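Local coordinates for protein PtLCIB4 H88A mutant (Phaeodactylum tricornutum, PDB 5B5Z) that belongs to the LCIB group of zinc-dependent beta-carbonic anhydrases, which probably interconvert carbon dioxide and bicarbonate, at residues Ala28-Glu33 with Glu251-Phe256; Gly113-Val118 with Gln245-Lys250; Gln151-Thr156 with Tyr195-Ser200. All coordinates share one frame; numbering follows the deposited sequence.

Contact 1 of 3, residues Ala28-Glu33 with Glu251-Phe256; sequences ALTNAE and EMSDFF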
loop_
_atom_site.group_PDB
_atom_site.type_symbol
_atom_site.label_atom_id
_atom_site.label_comp_id
_atom_site.label_asym_id
_atom_site.label_seq_id
_atom_site.Cartn_x
_atom_site.Cartn_y
_atom_site.Cartn_z
ATOM N N ALA A 28 20.803 -13.428 -7.132
ATOM C CA ALA A 28 20.243 -12.373 -6.272
ATOM C C ALA A 28 21.151 -11.145 -6.185
ATOM O O ALA A 28 22.371 -11.272 -6.108
ATOM C CB ALA A 28 19.971 -12.910 -4.889
ATOM N N LEU A 29 20.541 -9.955 -6.211
ATOM C CA LEU A 29 21.256 -8.692 -6.050
ATOM C C LEU A 29 20.930 -8.048 -4.704
ATOM O O LEU A 29 19.819 -8.191 -4.221
ATOM C CB LEU A 29 20.877 -7.714 -7.165
ATOM C CG LEU A 29 21.120 -8.162 -8.605
ATOM C CD1 LEU A 29 20.587 -7.125 -9.593
ATOM C CD2 LEU A 29 22.605 -8.412 -8.823
ATOM N N THR A 30 21.867 -7.319 -4.105
ATOM C CA THR A 30 21.494 -6.490 -2.961
ATOM C C THR A 30 20.573 -5.365 -3.438
ATOM O O THR A 30 20.585 -5.007 -4.616
ATOM C CB THR A 30 22.701 -5.854 -2.271
ATOM O OG1 THR A 30 23.322 -4.937 -3.181
ATOM C CG2 THR A 30 23.714 -6.914 -1.851
ATOM N N ASN A 31 19.789 -4.799 -2.527
ATOM C CA ASN A 31 18.952 -3.666 -2.899
ATOM C C ASN A 31 19.756 -2.576 -3.601
ATOM O O ASN A 31 19.328 -2.041 -4.622
ATOM C CB ASN A 31 18.266 -3.083 -1.676
ATOM C CG ASN A 31 17.000 -3.821 -1.312
ATOM O OD1 ASN A 31 16.829 -4.993 -1.660
ATOM N ND2 ASN A 31 16.086 -3.130 -0.628
ATOM N N ALA A 32 20.938 -2.284 -3.074
ATOM C CA ALA A 32 21.770 -1.239 -3.654
ATOM C C ALA A 32 22.204 -1.596 -5.076
ATOM O O ALA A 32 22.142 -0.763 -5.984
ATOM C CB ALA A 32 22.989 -0.976 -2.762
ATOM N N GLU A 33 22.627 -2.842 -5.277
ATOM C CA GLU A 33 22.989 -3.308 -6.610
ATOM C C GLU A 33 21.818 -3.227 -7.575
ATOM O O GLU A 33 21.979 -2.863 -8.731
ATOM C CB GLU A 33 23.512 -4.752 -6.549
ATOM C CG GLU A 33 24.904 -4.865 -5.919
ATOM C CD GLU A 33 25.279 -6.295 -5.520
ATOM O OE1 GLU A 33 24.424 -7.208 -5.610
ATOM O OE2 GLU A 33 26.444 -6.506 -5.108
ATOM N N GLU A 251 20.938 -6.676 10.390
ATOM C CA GLU A 251 22.350 -6.338 10.205
ATOM C C GLU A 251 22.810 -6.552 8.761
ATOM O O GLU A 251 23.977 -6.335 8.430
ATOM C CB GLU A 251 23.226 -7.170 11.147
ATOM C CG GLU A 251 22.526 -7.667 12.412
ATOM C CD GLU A 251 21.751 -8.960 12.195
ATOM O OE1 GLU A 251 22.299 -9.892 11.560
ATOM O OE2 GLU A 251 20.596 -9.048 12.667
ATOM N N MET A 252 21.882 -6.966 7.905
ATOM C CA MET A 252 22.220 -7.437 6.573
ATOM C C MET A 252 21.445 -6.663 5.509
ATOM O O MET A 252 20.360 -6.171 5.791
ATOM C CB MET A 252 21.902 -8.926 6.476
ATOM C CG MET A 252 22.850 -9.743 5.656
ATOM S SD MET A 252 22.465 -11.488 5.897
ATOM C CE MET A 252 22.099 -11.527 7.637
ATOM N N SER A 253 21.988 -6.567 4.296
ATOM C CA SER A 253 21.207 -6.044 3.174
ATOM C C SER A 253 20.080 -7.007 2.790
ATOM O O SER A 253 20.214 -8.223 2.908
ATOM C CB SER A 253 22.089 -5.791 1.948
ATOM O OG SER A 253 21.320 -5.216 0.894
ATOM N N ASP A 254 18.965 -6.449 2.336
ATOM C CA ASP A 254 17.947 -7.247 1.671
ATOM C C ASP A 254 18.428 -7.560 0.263
ATOM O O ASP A 254 19.335 -6.904 -0.252
ATOM C CB ASP A 254 16.621 -6.496 1.617
ATOM C CG ASP A 254 15.785 -6.679 2.871
ATOM O OD1 ASP A 254 16.235 -7.308 3.857
ATOM O OD2 ASP A 254 14.650 -6.153 2.877
ATOM N N PHE A 255 17.810 -8.552 -0.364
ATOM C CA PHE A 255 18.162 -8.945 -1.716
ATOM C C PHE A 255 16.928 -8.971 -2.609
ATOM O O PHE A 255 15.786 -8.965 -2.132
ATOM C CB PHE A 255 18.843 -10.324 -1.735
ATOM C CG PHE A 255 20.246 -10.312 -1.188
ATOM C CD1 PHE A 255 20.469 -10.213 0.177
ATOM C CD2 PHE A 255 21.336 -10.374 -2.045
ATOM C CE1 PHE A 255 21.773 -10.187 0.689
ATOM C CE2 PHE A 255 22.640 -10.355 -1.546
ATOM C CZ PHE A 255 22.851 -10.256 -0.178
ATOM N N PHE A 256 17.177 -9.000 -3.908
ATOM C CA PHE A 256 16.114 -9.122 -4.887
ATOM C C PHE A 256 16.580 -10.014 -6.023
ATOM O O PHE A 256 17.702 -9.878 -6.512
ATOM C CB PHE A 256 15.708 -7.727 -5.410
ATOM C CG PHE A 256 14.385 -7.702 -6.156
ATOM C CD1 PHE A 256 14.330 -7.913 -7.538
ATOM C CD2 PHE A 256 13.193 -7.448 -5.471
ATOM C CE1 PHE A 256 13.110 -7.881 -8.224
ATOM C CE2 PHE A 256 11.974 -7.400 -6.152
ATOM C CZ PHE A 256 11.930 -7.624 -7.525
HETATM O O HOH W 1 14.648 -6.491 -1.729
HETATM O O HOH W 2 13.807 -4.944 0.514
HETATM O O HOH W 3 21.767 -2.799 -0.273
#
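Leu29 and Phe256 exchange two backbone hydrogen bonds, Leu29 N to Phe256 O at 2.9 Å and Phe256 N to Leu29 O at 2.8 Å. Beside this pair lies the dense part: the Phe255 ring brings CE2 to 3.6 Å from Thr30 CG2 and CD2 to 4.0 Å from Ala28 CB, with helix 16-24 also touching it. With an alanine here, Thr30 CG2 and Ala28 CB would probably lose the ring they rest on, opening a gap toward helix 16-24. Residues 29-30 add a short antiparallel strand to the mixed sheet along strand 255-264, then run into helix 31-43, whose start Thr30 and Glu33 close as a capping box. Thr30 OG1, between the backbone N and the carbonyl carbon (chi1 65°), accepts from Glu33 N and leaves CG2 for the ring. Asn31 N reaches Asp254 O from above its carbonyl plane, 3.1 Å away; Ser253 OG gives to the same oxygen in that plane. The looser side is wet. The Asn31 amide and Asp254 carboxylate lie side by side, planes 77° apart, one water joining ND2 to OD2 and a second linking Asn31 OD1 to Phe255 O. Asn31 ND2 also bonds Asp70; Asp254 OD1 takes Thr248 N, OD2 Asn247 ND2.

Contact 2 of 3, residues Gly113-Val118 with Gln245-Lys250; sequences GSHVGV and QINTPK. With ZN (zinc ion), chain C.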
loop_
_atom_site.group_PDB
_atom_site.type_symbol
_atom_site.label_atom_id
_atom_site.label_comp_id
_atom_site.label_asym_id
_atom_site.label_seq_id
_atom_site.Cartn_x
_atom_site.Cartn_y
_atom_site.Cartn_z
ATOM N N GLY A 113 6.728 -7.827 -6.941
ATOM C CA GLY A 113 7.300 -9.100 -6.579
ATOM C C GLY A 113 6.653 -9.726 -5.387
ATOM O O GLY A 113 5.953 -9.089 -4.599
ATOM N N SER A 114 6.930 -11.015 -5.249
ATOM C CA SER A 114 6.659 -11.710 -4.020
ATOM C C SER A 114 7.768 -11.398 -3.031
ATOM O O SER A 114 8.735 -10.730 -3.359
ATOM C CB SER A 114 6.607 -13.213 -4.274
ATOM O OG SER A 114 7.870 -13.646 -4.774
ATOM N N HIS A 115 7.641 -11.883 -1.813
ATOM C CA HIS A 115 8.781 -11.772 -0.898
ATOM C C HIS A 115 8.857 -12.976 0.035
ATOM O O HIS A 115 7.909 -13.756 0.151
ATOM C CB HIS A 115 8.741 -10.456 -0.091
ATOM C CG HIS A 115 7.738 -10.438 1.019
ATOM N ND1 HIS A 115 8.087 -10.254 2.341
ATOM C CD2 HIS A 115 6.391 -10.564 1.000
ATOM C CE1 HIS A 115 6.994 -10.288 3.087
ATOM N NE2 HIS A 115 5.949 -10.453 2.300
ATOM N N VAL A 116 9.998 -13.117 0.692
ATOM C CA VAL A 116 10.223 -14.245 1.588
ATOM C C VAL A 116 11.297 -13.866 2.597
ATOM O O VAL A 116 12.266 -13.196 2.242
ATOM C CB VAL A 116 10.631 -15.510 0.801
ATOM C CG1 VAL A 116 11.910 -15.276 -0.000
ATOM C CG2 VAL A 116 10.770 -16.691 1.745
ATOM N N GLY A 117 11.100 -14.268 3.846
ATOM C CA GLY A 117 12.094 -14.057 4.882
ATOM C C GLY A 117 13.117 -15.176 4.909
ATOM O O GLY A 117 12.809 -16.319 4.582
ATOM N N VAL A 118 14.346 -14.829 5.256
ATOM C CA VAL A 118 15.353 -15.855 5.505
ATOM C C VAL A 118 16.033 -15.469 6.819
ATOM O O VAL A 118 16.369 -14.308 7.025
ATOM C CB VAL A 118 16.354 -15.986 4.337
ATOM C CG1 VAL A 118 17.110 -14.679 4.086
ATOM C CG2 VAL A 118 17.320 -17.157 4.610
ATOM N N GLN A 245 11.576 -10.585 -3.644
ATOM C CA GLN A 245 12.198 -9.799 -2.613
ATOM C C GLN A 245 12.616 -10.719 -1.461
ATOM O O GLN A 245 11.802 -11.493 -0.951
ATOM C CB GLN A 245 11.196 -8.720 -2.178
ATOM C CG GLN A 245 11.590 -7.832 -1.062
ATOM C CD GLN A 245 10.553 -6.741 -0.858
ATOM O OE1 GLN A 245 9.374 -6.884 -1.253
ATOM N NE2 GLN A 245 10.977 -5.649 -0.247
ATOM N N ILE A 246 13.880 -10.651 -1.059
ATOM C CA ILE A 246 14.363 -11.508 0.020
ATOM C C ILE A 246 14.684 -10.668 1.252
ATOM O O ILE A 246 15.580 -9.832 1.233
ATOM C CB ILE A 246 15.591 -12.325 -0.424
ATOM C CG1 ILE A 246 15.201 -13.223 -1.601
ATOM C CG2 ILE A 246 16.138 -13.150 0.740
ATOM C CD1 ILE A 246 16.374 -14.041 -2.166
ATOM N N ASN A 247 13.902 -10.865 2.304
ATOM C CA ASN A 247 14.034 -10.070 3.516
ATOM C C ASN A 247 14.939 -10.768 4.522
ATOM O O ASN A 247 14.637 -11.865 4.993
ATOM C CB ASN A 247 12.657 -9.800 4.115
ATOM C CG ASN A 247 11.729 -9.131 3.128
ATOM O OD1 ASN A 247 10.655 -9.638 2.823
ATOM N ND2 ASN A 247 12.166 -8.022 2.587
ATOM N N THR A 248 16.040 -10.109 4.860
ATOM C CA THR A 248 17.086 -10.705 5.683
ATOM C C THR A 248 17.138 -10.043 7.062
ATOM O O THR A 248 16.508 -9.009 7.268
ATOM C CB THR A 248 18.437 -10.548 4.989
ATOM O OG1 THR A 248 18.688 -9.154 4.806
ATOM C CG2 THR A 248 18.431 -11.261 3.623
ATOM N N PRO A 249 17.884 -10.633 8.018
ATOM C CA PRO A 249 18.035 -9.976 9.323
ATOM C C PRO A 249 18.553 -8.531 9.224
ATOM O O PRO A 249 19.141 -8.139 8.214
ATOM C CB PRO A 249 19.040 -10.877 10.047
ATOM C CG PRO A 249 18.789 -12.233 9.467
ATOM C CD PRO A 249 18.513 -11.969 8.003
ATOM N N LYS A 250 18.329 -7.757 10.285
ATOM C CA LYS A 250 18.535 -6.307 10.282
ATOM C C LYS A 250 19.968 -5.871 9.977
ATOM O O LYS A 250 20.188 -4.826 9.368
ATOM C CB LYS A 250 18.109 -5.720 11.632
HETATM ZN ZN ZN C . 3.942 -10.690 2.790
HETATM O O HOH W 4 6.513 -8.170 -1.952
HETATM O O HOH W 5 4.054 -10.888 4.695
#
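The zinc site of this beta-carbonic anhydrase relative rests on two neighbouring parallel strands, 107-117 and 238-247: His115 of the first binds the metal and Asn247 of the second holds its imidazole. Backbone bonds form a parallel ladder, Gln245 N to Ser114 O, Val116 N to Gln245 O, Asn247 N to Val116 O at 2.8 Å and Val118 N to Asn247 O. On the face carrying His115, Gln245 and Asn247, the His115 CG lies between the backbone N and the carbonyl carbon (chi1 76°), which turns ND1 to Asn247 OD1 and NE2 to the zinc. ND1 gives to OD1 at 2.7 Å, nearly straight at 163°, with the oxygen in the ring plane and the amide turned 62° against the imidazole. The extended Gln245 chain runs beside the His115 methylene, CB to CB 3.7 Å. On the opposite face Val116 CG1 lies alongside Ile246 CG1 at 4.2 Å; past the strand ends Val118 CG1 meets Ile246 CG2 at 3.8 Å and the Thr248 methyl CG2 at 3.7 Å. Zinc sits 2.1 Å from His115 NE2; Cys59, Cys139 and a water 1.9 Å from the metal complete the site. Asn247 ND2 in turn bonds the carboxylate of Asp254. Held at ND1 by second-shell Asn247 and at NE2 by zinc, the ring is probably fixed in rotation.

Contact 3 of 3, residues Gln151-Thr156 with Tyr195-Ser200; sequences QAYQAT and YAATLS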
loop_
_atom_site.group_PDB
_atom_site.type_symbol
_atom_site.label_atom_id
_atom_site.label_comp_id
_atom_site.label_asym_id
_atom_site.label_seq_id
_atom_site.Cartn_x
_atom_site.Cartn_y
_atom_site.Cartn_z
ATOM N N GLN A 151 -3.492 -28.297 1.710
ATOM C CA GLN A 151 -4.301 -29.207 2.518
ATOM C C GLN A 151 -5.535 -29.658 1.742
ATOM O O GLN A 151 -5.901 -30.841 1.766
ATOM C CB GLN A 151 -4.693 -28.550 3.835
ATOM C CG GLN A 151 -3.543 -28.498 4.812
ATOM C CD GLN A 151 -3.904 -27.815 6.107
ATOM O OE1 GLN A 151 -5.045 -27.398 6.303
ATOM N NE2 GLN A 151 -2.929 -27.694 7.004
ATOM N N ALA A 152 -6.160 -28.724 1.039
ATOM C CA ALA A 152 -7.303 -29.039 0.194
ATOM C C ALA A 152 -6.904 -29.971 -0.948
ATOM O O ALA A 152 -7.651 -30.881 -1.312
ATOM C CB ALA A 152 -7.919 -27.770 -0.351
ATOM N N TYR A 153 -5.723 -29.744 -1.516
ATOM C CA TYR A 153 -5.226 -30.599 -2.585
ATOM C C TYR A 153 -4.932 -32.005 -2.067
ATOM O O TYR A 153 -5.307 -32.984 -2.700
ATOM C CB TYR A 153 -3.971 -29.990 -3.235
ATOM C CG TYR A 153 -3.208 -30.951 -4.126
ATOM C CD1 TYR A 153 -3.570 -31.133 -5.456
ATOM C CD2 TYR A 153 -2.120 -31.662 -3.642
ATOM C CE1 TYR A 153 -2.878 -32.002 -6.273
ATOM C CE2 TYR A 153 -1.424 -32.541 -4.451
ATOM C CZ TYR A 153 -1.807 -32.706 -5.762
ATOM O OH TYR A 153 -1.107 -33.579 -6.566
ATOM N N GLN A 154 -4.271 -32.096 -0.914
ATOM C CA GLN A 154 -3.823 -33.385 -0.382
ATOM C C GLN A 154 -4.990 -34.248 0.060
ATOM O O GLN A 154 -4.870 -35.473 0.144
ATOM C CB GLN A 154 -2.851 -33.182 0.777
ATOM C CG GLN A 154 -1.496 -32.649 0.335
ATOM C CD GLN A 154 -0.677 -32.088 1.484
ATOM O OE1 GLN A 154 -1.070 -32.178 2.650
ATOM N NE2 GLN A 154 0.467 -31.494 1.158
ATOM N N ALA A 155 -6.116 -33.607 0.354
ATOM C CA ALA A 155 -7.385 -34.316 0.416
ATOM C C ALA A 155 -7.868 -34.445 -1.022
ATOM O O ALA A 155 -8.849 -33.811 -1.411
ATOM C CB ALA A 155 -8.390 -33.573 1.278
ATOM N N THR A 156 -7.160 -35.273 -1.791
ATOM C CA THR A 156 -7.224 -35.310 -3.257
ATOM C C THR A 156 -8.593 -35.014 -3.857
ATOM O O THR A 156 -8.882 -33.862 -4.199
ATOM C CB THR A 156 -6.745 -36.670 -3.786
ATOM O OG1 THR A 156 -7.679 -37.691 -3.414
ATOM C CG2 THR A 156 -5.370 -37.003 -3.225
ATOM N N TYR A 195 -1.136 -23.810 -8.104
ATOM C CA TYR A 195 0.198 -24.253 -7.717
ATOM C C TYR A 195 0.191 -25.265 -6.573
ATOM O O TYR A 195 1.235 -25.563 -5.995
ATOM C CB TYR A 195 1.054 -23.041 -7.324
ATOM C CG TYR A 195 1.161 -22.027 -8.428
ATOM C CD1 TYR A 195 0.189 -21.047 -8.600
ATOM C CD2 TYR A 195 2.217 -22.070 -9.326
ATOM C CE1 TYR A 195 0.269 -20.132 -9.626
ATOM C CE2 TYR A 195 2.312 -21.155 -10.360
ATOM C CZ TYR A 195 1.337 -20.191 -10.504
ATOM O OH TYR A 195 1.420 -19.281 -11.529
ATOM N N ALA A 196 -0.979 -25.802 -6.245
ATOM C CA ALA A 196 -1.096 -26.674 -5.074
ATOM C C ALA A 196 -0.239 -27.946 -5.178
ATOM O O ALA A 196 0.404 -28.339 -4.208
ATOM C CB ALA A 196 -2.551 -27.041 -4.837
ATOM N N ALA A 197 -0.231 -28.583 -6.345
ATOM C CA ALA A 197 0.596 -29.778 -6.542
ATOM C C ALA A 197 2.077 -29.447 -6.367
ATOM O O ALA A 197 2.792 -30.137 -5.640
ATOM C CB ALA A 197 0.342 -30.383 -7.923
ATOM N N THR A 198 2.522 -28.371 -7.017
ATOM C CA THR A 198 3.913 -27.934 -6.929
ATOM C C THR A 198 4.339 -27.726 -5.482
ATOM O O THR A 198 5.415 -28.153 -5.061
ATOM C CB THR A 198 4.143 -26.618 -7.699
ATOM O OG1 THR A 198 3.774 -26.792 -9.073
ATOM C CG2 THR A 198 5.602 -26.182 -7.599
ATOM N N LEU A 199 3.481 -27.054 -4.725
ATOM C CA LEU A 199 3.784 -26.727 -3.343
ATOM C C LEU A 199 3.795 -27.956 -2.438
ATOM O O LEU A 199 4.632 -28.072 -1.544
ATOM C CB LEU A 199 2.778 -25.705 -2.822
ATOM C CG LEU A 199 2.820 -24.341 -3.504
ATOM C CD1 LEU A 199 1.669 -23.490 -2.993
ATOM C CD2 LEU A 199 4.166 -23.646 -3.291
ATOM N N SER A 200 2.870 -28.879 -2.673
ATOM C CA SER A 200 2.821 -30.072 -1.845
ATOM C C SER A 200 4.002 -31.005 -2.142
ATOM O O SER A 200 4.474 -31.696 -1.246
ATOM C CB SER A 200 1.492 -30.799 -2.025
ATOM O OG SER A 200 1.146 -30.893 -3.390
#
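Ser200 places its hydroxyl oxygen strikingly close to the Tyr153 ring, OG lying 3.2 Å from CE2 and 3.4 Å from CD2, in an oblique approach, and the two segments meet without any conventional hydrogen bond between them. Ser200 OG sits between its backbone N and carbonyl carbon (chi1 45°), which keeps it over its own helix, within bonding distance of the backbone oxygens of Ala196 and Ala197. The ring belongs to the last turn of helix 140-154 and is laid against the first turn of helix 196-201. With CG anti to the backbone N (chi1 167°), Tyr153 reaches across to that turn and offers it one face. Ala197 CA stands over this face, 4.0 Å from the ring centroid and 18° off the ring normal, a CH-pi contact displaced toward the rim; the Ala196 carbonyl oxygen lies over the same face. Farther out, the Ala197 methyl carbon CB touches the phenol end, 3.8 Å from Tyr153 CZ. At the root of the side chain, Tyr153 CB packs on Ala196 CB at 3.6 Å. One residue on, the extended chain of Gln154 brings NE2 alongside Ser200 CB, 3.4 Å apart. Deeper between the same two helices, Leu199 packs on Ala146 and Thr150, while Tyr195, at the N-cap of helix 196-201, bonds Asp215 and Lys219 of helix 205-228 through OH. The small alanines let the aromatic ring lie close to the helix backbone, and its hold is probably mostly dispersion and CH-pi attraction, forces less directional than a hydrogen bond.

How the contacts relate
Contact 2 is the buried core of the set, contact 1 is partly buried, and contact 3 lies on the surface. Contacts 1 and 2 belong to one mixed sheet, in which strands 238-247 and 255-264 are antiparallel neighbours. Their centres are 9 Å apart, and they join directly: Phe255 O to Ile246 N and Ser253 O to Thr248 OG1 are probable hydrogen bonds. Contact 3 joins two helices instead, with its nearest atoms about 11 Å from contact 2 and about 16 Å from contact 1. The chemistry follows: parallel ladder and metal ligation inside, antiparallel pairing with bridging waters farther out, and apolar and CH-pi contact at the periphery.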